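Local structure of probable outer membrane protein (Pseudomonas aeruginosa, 3DWO) at residues A29-P34 / G145-L150; Q46-Y51 / S436-Y441; W96-F101 / L114-P119; G163-R168 / G213-A218. The protein probably carries long-chain fatty acids and other hydrophobic compounds across the bacterial outer membrane, as a FadL-family beta-barrel channel. All blocks are in the same frame, centred on the assembly; numbering follows the deposited sequence.

Contact 1. Residues A29-P34 / G145-L150; sequences AAFNNP and GLTGSL. With C8E ((hydroxyethyloxy)tri(ethyloxy)octane), chain H.
The short, loosely bonded helical turn 29-32 lies against the inward-facing side of strand 145-150, with the CA atoms of A30 and S149 6.2 Å apart. One hydrogen bond joins the two pieces: S149 OG donates to A30 O over 2.7 Å. With chi1 at 63° the hydroxyl sits between its own backbone N and carbonyl carbon, and this points it at a lone pair of A30 O, in the carbonyl plane (C=O...donor angle 129°). A serine suits the place, being slim enough for its CB also to meet the ring of P34, 3.8 Å from P34 CB. Two residues back, T147 crosses the F31 side chain at about a right angle, and T147 OG1 approaches F31 CD1 obliquely at 3.5 Å. That hydroxyl is buried with no polar partner in the model. F31 holds its ring anti to the backbone N, among S115, V117, I165 and H233. G148 is bare on the outer side, where a CB would be crowded by O9 of the detergent C8E (chain H); that O9 is 3.5 Å from G148 O. The arrangement is that of the FadL family, an N-terminal plug packed against the inside of the barrel wall.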
# COMPACT_ATOMS: atom_id res chain seq x y z
N ALA A 29 -3.75 19.03 -6.72
CA ALA A 29 -4.03 18.80 -8.13
C ALA A 29 -2.74 18.58 -8.92
O ALA A 29 -2.75 17.97 -9.98
CB ALA A 29 -4.80 19.98 -8.72
N ALA A 30 -1.63 19.09 -8.39
CA ALA A 30 -0.34 18.94 -9.06
C ALA A 30 -0.05 17.47 -9.39
O ALA A 30 0.69 17.17 -10.33
CB ALA A 30 0.77 19.51 -8.18
N PHE A 31 -0.64 16.56 -8.63
CA PHE A 31 -0.43 15.13 -8.87
C PHE A 31 -1.70 14.37 -9.22
O PHE A 31 -1.76 13.68 -10.24
CB PHE A 31 0.23 14.49 -7.64
CG PHE A 31 0.39 12.99 -7.75
CD1 PHE A 31 1.28 12.44 -8.65
CD2 PHE A 31 -0.37 12.14 -6.95
CE1 PHE A 31 1.42 11.05 -8.76
CE2 PHE A 31 -0.25 10.75 -7.05
CZ PHE A 31 0.65 10.21 -7.96
N ASN A 32 -2.72 14.51 -8.39
CA ASN A 32 -3.99 13.81 -8.57
C ASN A 32 -4.70 14.07 -9.90
O ASN A 32 -5.18 13.13 -10.54
CB ASN A 32 -4.87 14.10 -7.36
CG ASN A 32 -4.23 13.63 -6.06
OD1 ASN A 32 -3.84 12.46 -5.94
ND2 ASN A 32 -4.09 14.53 -5.08
N ASN A 33 -4.80 15.33 -10.31
CA ASN A 33 -5.39 15.67 -11.60
C ASN A 33 -4.76 16.99 -11.99
O ASN A 33 -5.29 18.06 -11.67
CB ASN A 33 -6.91 15.81 -11.54
CG ASN A 33 -7.55 15.79 -12.93
OD1 ASN A 33 -7.02 16.39 -13.87
ND2 ASN A 33 -8.68 15.10 -13.06
N PRO A 34 -3.61 16.93 -12.68
CA PRO A 34 -2.90 18.14 -13.11
C PRO A 34 -3.74 19.13 -13.92
O PRO A 34 -3.49 20.33 -13.88
CB PRO A 34 -1.71 17.57 -13.89
CG PRO A 34 -2.23 16.26 -14.41
CD PRO A 34 -2.99 15.72 -13.22
N GLY A 145 7.35 9.28 -4.09
CA GLY A 145 7.62 9.84 -5.40
C GLY A 145 7.71 11.35 -5.45
O GLY A 145 7.06 12.06 -4.67
N LEU A 146 8.53 11.84 -6.38
CA LEU A 146 8.70 13.27 -6.61
C LEU A 146 8.05 13.49 -7.97
O LEU A 146 8.31 12.75 -8.92
CB LEU A 146 10.19 13.64 -6.63
CG LEU A 146 10.88 13.33 -5.29
CD1 LEU A 146 12.35 13.75 -5.33
CD2 LEU A 146 10.15 14.06 -4.17
N THR A 147 7.20 14.51 -8.07
CA THR A 147 6.46 14.76 -9.30
C THR A 147 6.60 16.14 -9.94
O THR A 147 6.89 17.13 -9.27
CB THR A 147 4.95 14.51 -9.03
OG1 THR A 147 4.75 13.13 -8.72
CG2 THR A 147 4.12 14.86 -10.24
N GLY A 148 6.39 16.17 -11.25
CA GLY A 148 6.44 17.40 -12.01
C GLY A 148 5.29 17.32 -13.00
O GLY A 148 5.16 16.32 -13.71
N SER A 149 4.45 18.34 -13.06
CA SER A 149 3.32 18.30 -13.99
C SER A 149 3.05 19.64 -14.66
O SER A 149 3.53 20.69 -14.22
CB SER A 149 2.05 17.83 -13.28
OG SER A 149 1.67 18.74 -12.26
N LEU A 150 2.26 19.58 -15.72
CA LEU A 150 1.93 20.76 -16.49
C LEU A 150 0.45 20.73 -16.88
O LEU A 150 -0.08 19.66 -17.19
CB LEU A 150 2.79 20.79 -17.75
CG LEU A 150 3.21 22.13 -18.33
CD1 LEU A 150 4.04 22.90 -17.30
CD2 LEU A 150 4.02 21.89 -19.60
C2 C8E H . 4.62 13.13 -20.77
C3 C8E H . 4.32 13.75 -19.49
C4 C8E H . 4.47 15.19 -19.66
C5 C8E H . 5.05 15.76 -18.43
C6 C8E H . 5.61 17.06 -18.72
C7 C8E H . 5.48 17.68 -17.41
C8 C8E H . 6.81 18.18 -16.99
O9 C8E H . 7.34 18.14 -15.68

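Contact 2. Residues Q46-Y51 / S436-Y441; sequences QLTVNY and SLSATY
Here the barrel closes: strand 46-51, the first of the wall, pairs antiparallel with strand 436-441, the last, their axes 4.8 Å apart. Such a seam between the N- and C-terminal strands completes the cylinder of outer-membrane beta-barrels. L47 with A439 and V49 with L437 are hydrogen-bonded pairs. Most of these bonds meet the acceptor close to its carbonyl plane, but L437 N approaches V49 O from well above it. The side chains of these four residues form the outer, apolar face of the seam, where V49 CG1 touches L437 CB. The other face, turned to the interior, is polar: Q46, T48 and N50 stand beside T440, S438 and S436. Q46 runs alongside T440 in an extended chain (chi2 -176°). Its CB only grazes T440 OG1 and the carbonyl O of A439, and CG comes closer, 3.5 Å from T440 OG1. CD lies 3.6 Å from T440 OG1, and chi3 of 63° turns the amide so that NE2 faces it. At the tip NE2 donates to T440 OG1 over 2.8 Å (N-H...acceptor angle 153°), with the oxygen near the amide plane, while OE1 is taken by N9 of the plug. The long glutamine thus serves both the seam and the plug. Next to it T48 OG1 packs on S438 CB at 3.3 Å. Small hydroxyl residues suit this face: T48 and S436 pack against the plug at T10, and S438 OG bonds to T10 OG1. At the far end S436 OG, its position less certain, donates to N50 OD1 over a very short 2.4 Å.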
# COMPACT_ATOMS: atom_id res chain seq x y z
N GLN A 46 2.15 23.93 -0.20
CA GLN A 46 1.45 23.23 0.87
C GLN A 46 2.20 22.00 1.40
O GLN A 46 2.76 21.23 0.63
CB GLN A 46 0.07 22.80 0.37
CG GLN A 46 -0.79 22.08 1.38
CD GLN A 46 -2.10 21.62 0.76
OE1 GLN A 46 -2.12 20.80 -0.16
NE2 GLN A 46 -3.21 22.15 1.26
N LEU A 47 2.19 21.84 2.72
CA LEU A 47 2.83 20.71 3.35
C LEU A 47 1.83 19.99 4.25
O LEU A 47 1.14 20.61 5.06
CB LEU A 47 4.03 21.15 4.20
CG LEU A 47 4.60 20.01 5.06
CD1 LEU A 47 5.09 18.87 4.18
CD2 LEU A 47 5.73 20.55 5.92
N THR A 48 1.76 18.67 4.10
CA THR A 48 0.86 17.86 4.89
C THR A 48 1.65 16.79 5.63
O THR A 48 2.61 16.23 5.10
CB THR A 48 -0.20 17.15 4.00
OG1 THR A 48 -1.09 18.13 3.44
CG2 THR A 48 -1.00 16.15 4.82
N VAL A 49 1.24 16.51 6.86
CA VAL A 49 1.88 15.48 7.66
C VAL A 49 0.79 14.65 8.33
O VAL A 49 0.00 15.16 9.13
CB VAL A 49 2.80 16.09 8.71
CG1 VAL A 49 2.06 17.13 9.52
CG2 VAL A 49 3.33 14.99 9.61
N ASN A 50 0.73 13.37 7.97
CA ASN A 50 -0.26 12.46 8.53
C ASN A 50 0.40 11.44 9.42
O ASN A 50 1.57 11.11 9.26
CB ASN A 50 -0.97 11.66 7.43
CG ASN A 50 -1.49 12.52 6.32
OD1 ASN A 50 -2.43 13.29 6.50
ND2 ASN A 50 -0.89 12.39 5.14
N TYR A 51 -0.38 10.92 10.36
CA TYR A 51 0.10 9.86 11.22
C TYR A 51 -0.97 8.79 11.14
O TYR A 51 -2.12 9.01 11.52
CB TYR A 51 0.27 10.31 12.67
CG TYR A 51 0.86 9.22 13.52
CD1 TYR A 51 0.04 8.36 14.25
CD2 TYR A 51 2.23 9.00 13.55
CE1 TYR A 51 0.57 7.31 14.99
CE2 TYR A 51 2.78 7.95 14.28
CZ TYR A 51 1.95 7.11 15.00
OH TYR A 51 2.50 6.08 15.73
N SER A 436 -4.43 14.05 10.52
CA SER A 436 -3.80 14.85 9.48
C SER A 436 -3.72 16.33 9.83
O SER A 436 -4.62 16.88 10.47
CB SER A 436 -4.59 14.66 8.18
OG SER A 436 -3.89 15.16 7.06
N LEU A 437 -2.64 16.98 9.41
CA LEU A 437 -2.42 18.39 9.68
C LEU A 437 -1.62 19.00 8.53
O LEU A 437 -0.62 18.43 8.11
CB LEU A 437 -1.66 18.55 10.99
CG LEU A 437 -1.91 19.82 11.81
CD1 LEU A 437 -3.32 19.79 12.39
CD2 LEU A 437 -0.89 19.88 12.95
N SER A 438 -2.06 20.14 8.02
CA SER A 438 -1.35 20.79 6.91
C SER A 438 -1.29 22.31 7.03
O SER A 438 -2.10 22.93 7.71
CB SER A 438 -2.00 20.44 5.57
OG SER A 438 -3.24 21.11 5.44
N ALA A 439 -0.31 22.89 6.33
CA ALA A 439 -0.13 24.33 6.31
C ALA A 439 -0.08 24.72 4.84
O ALA A 439 0.75 24.20 4.09
CB ALA A 439 1.17 24.71 7.00
N THR A 440 -0.96 25.61 4.44
CA THR A 440 -1.01 26.06 3.05
C THR A 440 -0.65 27.54 2.97
O THR A 440 -1.25 28.36 3.66
CB THR A 440 -2.41 25.86 2.46
OG1 THR A 440 -2.85 24.52 2.69
CG2 THR A 440 -2.40 26.14 0.96
N TYR A 441 0.33 27.86 2.14
CA TYR A 441 0.75 29.25 2.00
C TYR A 441 0.41 29.78 0.61
O TYR A 441 0.98 29.36 -0.39
CB TYR A 441 2.25 29.38 2.26
CG TYR A 441 2.69 30.81 2.46
CD1 TYR A 441 2.05 31.64 3.38
CD2 TYR A 441 3.75 31.35 1.72
CE1 TYR A 441 2.44 32.95 3.57
CE2 TYR A 441 4.16 32.67 1.91
CZ TYR A 441 3.50 33.47 2.83
OH TYR A 441 3.89 34.77 3.02

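Contact 3. Residues W96-F101 / L114-P119; sequences WLPTGF and LSQVVP. With C8E ((hydroxyethyloxy)tri(ethyloxy)octane), chain L.
The F101 ring and the amide of Q116 are the flat groups here, and each reaches across to the opposite strand. F101, its CG anti to the carbonyl carbon (chi1 -63°), meets S115 obliquely, with CD1 3.3 Å from S115 CB, and extends to the methyl V117 CG2; F31 of the plug touches the same three residues. A short serine side chain suits so close an approach. The Q116 chain bends at chi2 (-88°) and lays its amide along P98-T99. Q116 NE2 donates to P98 O over 3.0 Å; the acceptor lies in the amide plane, but the donor stands well above the carbonyl plane of P98. Between these groups G100 and Q116 form a hydrogen-bonded antiparallel pair, both bonds meeting carbonyl lone pairs. The outer surface of G100 is covered by the detergent C8E of chain L, whose C3 lies 3.7 Å from G100 C; a CB there would clash with it. Toward P98 and V118 the regular ladder stops. On the inner side water 1 bridges the strands, 3.0 Å from T99 OG1 and accepting from V118 N at the same distance, and L97 CD2 meets V118 CG1 at 4.0 Å. P98 has no N-H to give. A side-chain amide and a water therefore stand in for regular ladder bonds, consistent with the kink in the third strand that opens the wall laterally in FadL.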
# COMPACT_ATOMS: atom_id res chain seq x y z
N TRP A 96 4.51 7.94 10.02
CA TRP A 96 4.34 9.32 9.58
C TRP A 96 4.40 9.33 8.06
O TRP A 96 5.21 8.63 7.46
CB TRP A 96 5.46 10.20 10.13
CG TRP A 96 5.44 10.35 11.60
CD1 TRP A 96 6.10 9.59 12.52
CD2 TRP A 96 4.65 11.29 12.35
NE1 TRP A 96 5.77 9.99 13.79
CE2 TRP A 96 4.89 11.04 13.72
CE3 TRP A 96 3.77 12.32 11.99
CZ2 TRP A 96 4.28 11.78 14.73
CZ3 TRP A 96 3.16 13.06 13.00
CH2 TRP A 96 3.42 12.78 14.36
N LEU A 97 3.52 10.12 7.44
CA LEU A 97 3.49 10.22 5.99
C LEU A 97 3.37 11.66 5.54
O LEU A 97 2.30 12.27 5.62
CB LEU A 97 2.33 9.42 5.39
CG LEU A 97 2.49 7.91 5.36
CD1 LEU A 97 2.14 7.32 6.72
CD2 LEU A 97 1.57 7.35 4.28
N PRO A 98 4.48 12.23 5.07
CA PRO A 98 4.54 13.61 4.60
C PRO A 98 4.04 13.69 3.16
O PRO A 98 4.06 12.69 2.44
CB PRO A 98 6.02 13.94 4.70
CG PRO A 98 6.64 12.65 4.24
CD PRO A 98 5.81 11.60 4.98
N THR A 99 3.59 14.87 2.77
CA THR A 99 3.11 15.09 1.41
C THR A 99 3.27 16.58 1.12
O THR A 99 2.95 17.43 1.95
CB THR A 99 1.64 14.67 1.27
OG1 THR A 99 1.54 13.24 1.34
CG2 THR A 99 1.08 15.14 -0.06
N GLY A 100 3.80 16.89 -0.06
CA GLY A 100 4.01 18.28 -0.43
C GLY A 100 3.48 18.62 -1.81
O GLY A 100 3.62 17.84 -2.74
N PHE A 101 2.89 19.80 -1.93
CA PHE A 101 2.35 20.25 -3.21
C PHE A 101 2.70 21.70 -3.49
O PHE A 101 2.67 22.55 -2.59
CB PHE A 101 0.83 20.10 -3.24
CG PHE A 101 0.36 18.68 -3.13
CD1 PHE A 101 0.57 17.77 -4.17
CD2 PHE A 101 -0.32 18.24 -1.99
CE1 PHE A 101 0.11 16.45 -4.07
CE2 PHE A 101 -0.78 16.94 -1.88
CZ PHE A 101 -0.56 16.04 -2.92
N LEU A 114 4.43 20.67 -8.76
CA LEU A 114 5.50 19.91 -8.12
C LEU A 114 4.92 19.24 -6.87
O LEU A 114 4.10 19.84 -6.18
CB LEU A 114 6.63 20.85 -7.70
CG LEU A 114 8.02 20.70 -8.31
CD1 LEU A 114 7.91 20.46 -9.80
CD2 LEU A 114 8.83 21.95 -8.02
N SER A 115 5.36 18.02 -6.58
CA SER A 115 4.85 17.36 -5.39
C SER A 115 5.67 16.19 -4.90
O SER A 115 6.42 15.57 -5.66
CB SER A 115 3.41 16.89 -5.62
OG SER A 115 3.38 15.69 -6.38
N GLN A 116 5.54 15.91 -3.61
CA GLN A 116 6.20 14.78 -2.97
C GLN A 116 5.03 13.96 -2.48
O GLN A 116 4.21 14.46 -1.70
CB GLN A 116 7.07 15.25 -1.81
CG GLN A 116 7.56 14.13 -0.92
CD GLN A 116 6.58 13.82 0.19
OE1 GLN A 116 6.28 14.68 1.01
NE2 GLN A 116 6.07 12.59 0.22
N VAL A 117 4.95 12.72 -2.94
CA VAL A 117 3.85 11.83 -2.59
C VAL A 117 4.29 10.44 -2.10
O VAL A 117 5.45 10.05 -2.24
CB VAL A 117 2.93 11.68 -3.84
CG1 VAL A 117 2.03 10.47 -3.70
CG2 VAL A 117 2.08 12.93 -4.00
N VAL A 118 3.34 9.72 -1.50
CA VAL A 118 3.58 8.37 -0.98
C VAL A 118 2.46 7.48 -1.54
O VAL A 118 1.46 7.23 -0.88
CB VAL A 118 3.52 8.35 0.56
CG1 VAL A 118 3.93 6.97 1.08
CG2 VAL A 118 4.44 9.43 1.14
N PRO A 119 2.63 6.98 -2.78
CA PRO A 119 1.65 6.12 -3.45
C PRO A 119 1.42 4.76 -2.82
O PRO A 119 0.30 4.23 -2.85
CB PRO A 119 2.22 5.98 -4.87
CG PRO A 119 3.14 7.15 -5.02
CD PRO A 119 3.78 7.25 -3.67
C1 C8E L . 8.30 18.77 -3.99
C2 C8E L . 7.65 20.01 -3.59
C3 C8E L . 6.94 19.94 -2.31
C4 C8E L . 6.40 21.26 -2.04
C5 C8E L . 6.87 21.70 -0.71
C6 C8E L . 6.19 22.92 -0.32
O HOH W 1 0.78 11.12 -0.62

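Contact 4. Residues G163-R168 / G213-A218; sequences GVIIQR and GFFAGA. With C8E ((hydroxyethyloxy)tri(ethyloxy)octane), chain H.
F215 lays its ring flat over the backbone of G163, the residue paired with it on the neighbouring strand. Its chi1 of 53° puts CG in the crowded position between backbone N and carbonyl carbon, which swings the ring across the strand. G163 CA then lies 3.9 Å from the ring centroid, 22° off the normal, a CH-pi contact, and F215 CE1 comes to 3.4 Å from G163 C. Glycine fits because a CB on this side would run into CZ. The pairing is the aromatic rescue of glycine known from antiparallel sheets. H233 stacks on the same ring, and F31 of the plug meets it edge-to-face. The next inward pair repeats the idea with an aliphatic cover: I165 CG2 lies 3.3 Å from G213 O, where G213 has no side chain to oppose it. On the outer face V164 and F214 run side by side, CG2 of V164 3.8 Å from CE1 of F214. The tail of C8E of chain H reaches the edge of the F214 ring, its C3 3.9 Å from F214 CD1, and covers G163 as well. Four backbone hydrogen bonds tie the strands. The shortest, G213 N to I165 O, is 2.7 Å. The longest, F215 N to G163 O, is 3.2 Å. With these peptide groups satisfied by each other, both faces can be apolar, one packing against the barrel's contents, the other consistent with a lipid-facing surface, where detergent is bound in the crystal.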
# COMPACT_ATOMS: atom_id res chain seq x y z
N GLY A 163 1.85 14.75 -16.41
CA GLY A 163 2.97 14.82 -15.50
C GLY A 163 3.78 13.54 -15.45
O GLY A 163 3.38 12.50 -15.97
N VAL A 164 4.94 13.64 -14.82
CA VAL A 164 5.83 12.50 -14.68
C VAL A 164 6.16 12.35 -13.21
O VAL A 164 6.36 13.34 -12.51
CB VAL A 164 7.15 12.71 -15.43
CG1 VAL A 164 7.80 14.00 -14.98
CG2 VAL A 164 8.09 11.54 -15.17
N ILE A 165 6.22 11.12 -12.73
CA ILE A 165 6.56 10.89 -11.34
C ILE A 165 7.80 10.02 -11.27
O ILE A 165 7.88 8.99 -11.94
CB ILE A 165 5.39 10.19 -10.59
CG1 ILE A 165 5.86 9.73 -9.21
CG2 ILE A 165 4.85 9.04 -11.41
CD1 ILE A 165 4.76 9.09 -8.37
N ILE A 166 8.79 10.45 -10.49
CA ILE A 166 10.00 9.65 -10.33
C ILE A 166 9.78 8.98 -8.99
O ILE A 166 9.76 9.62 -7.93
CB ILE A 166 11.27 10.50 -10.29
CG1 ILE A 166 11.38 11.31 -11.59
CG2 ILE A 166 12.48 9.59 -10.19
CD1 ILE A 166 11.40 10.46 -12.86
N GLN A 167 9.61 7.67 -9.06
CA GLN A 167 9.29 6.86 -7.91
C GLN A 167 10.41 5.99 -7.34
O GLN A 167 11.21 5.40 -8.06
CB GLN A 167 8.07 6.02 -8.29
CG GLN A 167 7.73 4.91 -7.38
CD GLN A 167 8.69 3.77 -7.49
OE1 GLN A 167 9.05 3.18 -6.48
NE2 GLN A 167 9.12 3.45 -8.71
N ARG A 168 10.44 5.90 -6.02
CA ARG A 168 11.42 5.08 -5.32
C ARG A 168 10.66 4.15 -4.37
O ARG A 168 9.95 4.60 -3.48
CB ARG A 168 12.40 5.95 -4.54
CG ARG A 168 13.25 5.17 -3.54
CD ARG A 168 14.18 4.19 -4.21
NE ARG A 168 14.84 3.33 -3.24
CZ ARG A 168 15.51 3.76 -2.18
NH1 ARG A 168 15.62 5.07 -1.95
NH2 ARG A 168 16.06 2.90 -1.33
N GLY A 213 7.10 7.20 -13.86
CA GLY A 213 5.70 6.91 -14.11
C GLY A 213 5.04 8.11 -14.77
O GLY A 213 5.51 9.24 -14.63
N PHE A 214 3.96 7.87 -15.48
CA PHE A 214 3.26 8.95 -16.15
C PHE A 214 1.78 8.98 -15.81
O PHE A 214 1.17 7.94 -15.53
CB PHE A 214 3.48 8.83 -17.66
CG PHE A 214 4.93 8.94 -18.06
CD1 PHE A 214 5.51 10.19 -18.29
CD2 PHE A 214 5.73 7.81 -18.13
CE1 PHE A 214 6.87 10.30 -18.58
CE2 PHE A 214 7.09 7.90 -18.42
CZ PHE A 214 7.66 9.15 -18.64
N PHE A 215 1.21 10.17 -15.79
CA PHE A 215 -0.20 10.35 -15.50
C PHE A 215 -0.72 11.56 -16.27
O PHE A 215 0.06 12.42 -16.69
CB PHE A 215 -0.43 10.54 -14.00
CG PHE A 215 0.40 11.64 -13.40
CD1 PHE A 215 1.72 11.41 -13.03
CD2 PHE A 215 -0.14 12.90 -13.20
CE1 PHE A 215 2.49 12.42 -12.46
CE2 PHE A 215 0.61 13.92 -12.63
CZ PHE A 215 1.93 13.68 -12.26
N ALA A 216 -2.04 11.63 -16.44
CA ALA A 216 -2.66 12.73 -17.17
C ALA A 216 -4.08 12.95 -16.65
O ALA A 216 -4.62 12.13 -15.92
CB ALA A 216 -2.69 12.42 -18.66
N GLY A 217 -4.67 14.07 -17.05
CA GLY A 217 -6.02 14.36 -16.61
C GLY A 217 -6.73 15.40 -17.45
O GLY A 217 -6.12 16.08 -18.28
N ALA A 218 -8.03 15.51 -17.24
CA ALA A 218 -8.85 16.46 -17.95
C ALA A 218 -9.91 16.99 -17.00
O ALA A 218 -10.40 16.25 -16.14
CB ALA A 218 -9.50 15.79 -19.15
C2 C8E H . 4.62 13.13 -20.77
C3 C8E H . 4.32 13.75 -19.49
C4 C8E H . 4.47 15.19 -19.66
C5 C8E H . 5.05 15.76 -18.43
C6 C8E H . 5.61 17.06 -18.72
C7 C8E H . 5.48 17.68 -17.41
C8 C8E H . 6.81 18.18 -16.99
O9 C8E H . 7.34 18.14 -15.68

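How the contacts relate
From the N terminus, plug helix 29-32 opens contact 1 and strand 46-51 opens contact 2. Contact 3 opens and closes next, a hairpin of 96-101 with 114-119 lying within the spans of both. Strand 145-150 then completes contact 1, tying plug to wall, while contact 2 is still open, so these two cross. Contact 4 follows in series, pairing 163-168 with 213-218, and 436-441 at last closes contact 2, whose span also contains contact 4, and with it the barrel. Backbone bonds continue around the wall: 46-51 to 96-101, 114-119 to 145-150, and 145-150 to 163-168. Contacts 1 and 4 share the detergent C8E of chain H; contacts 2 and 4 stand about 22 Å apart between centres.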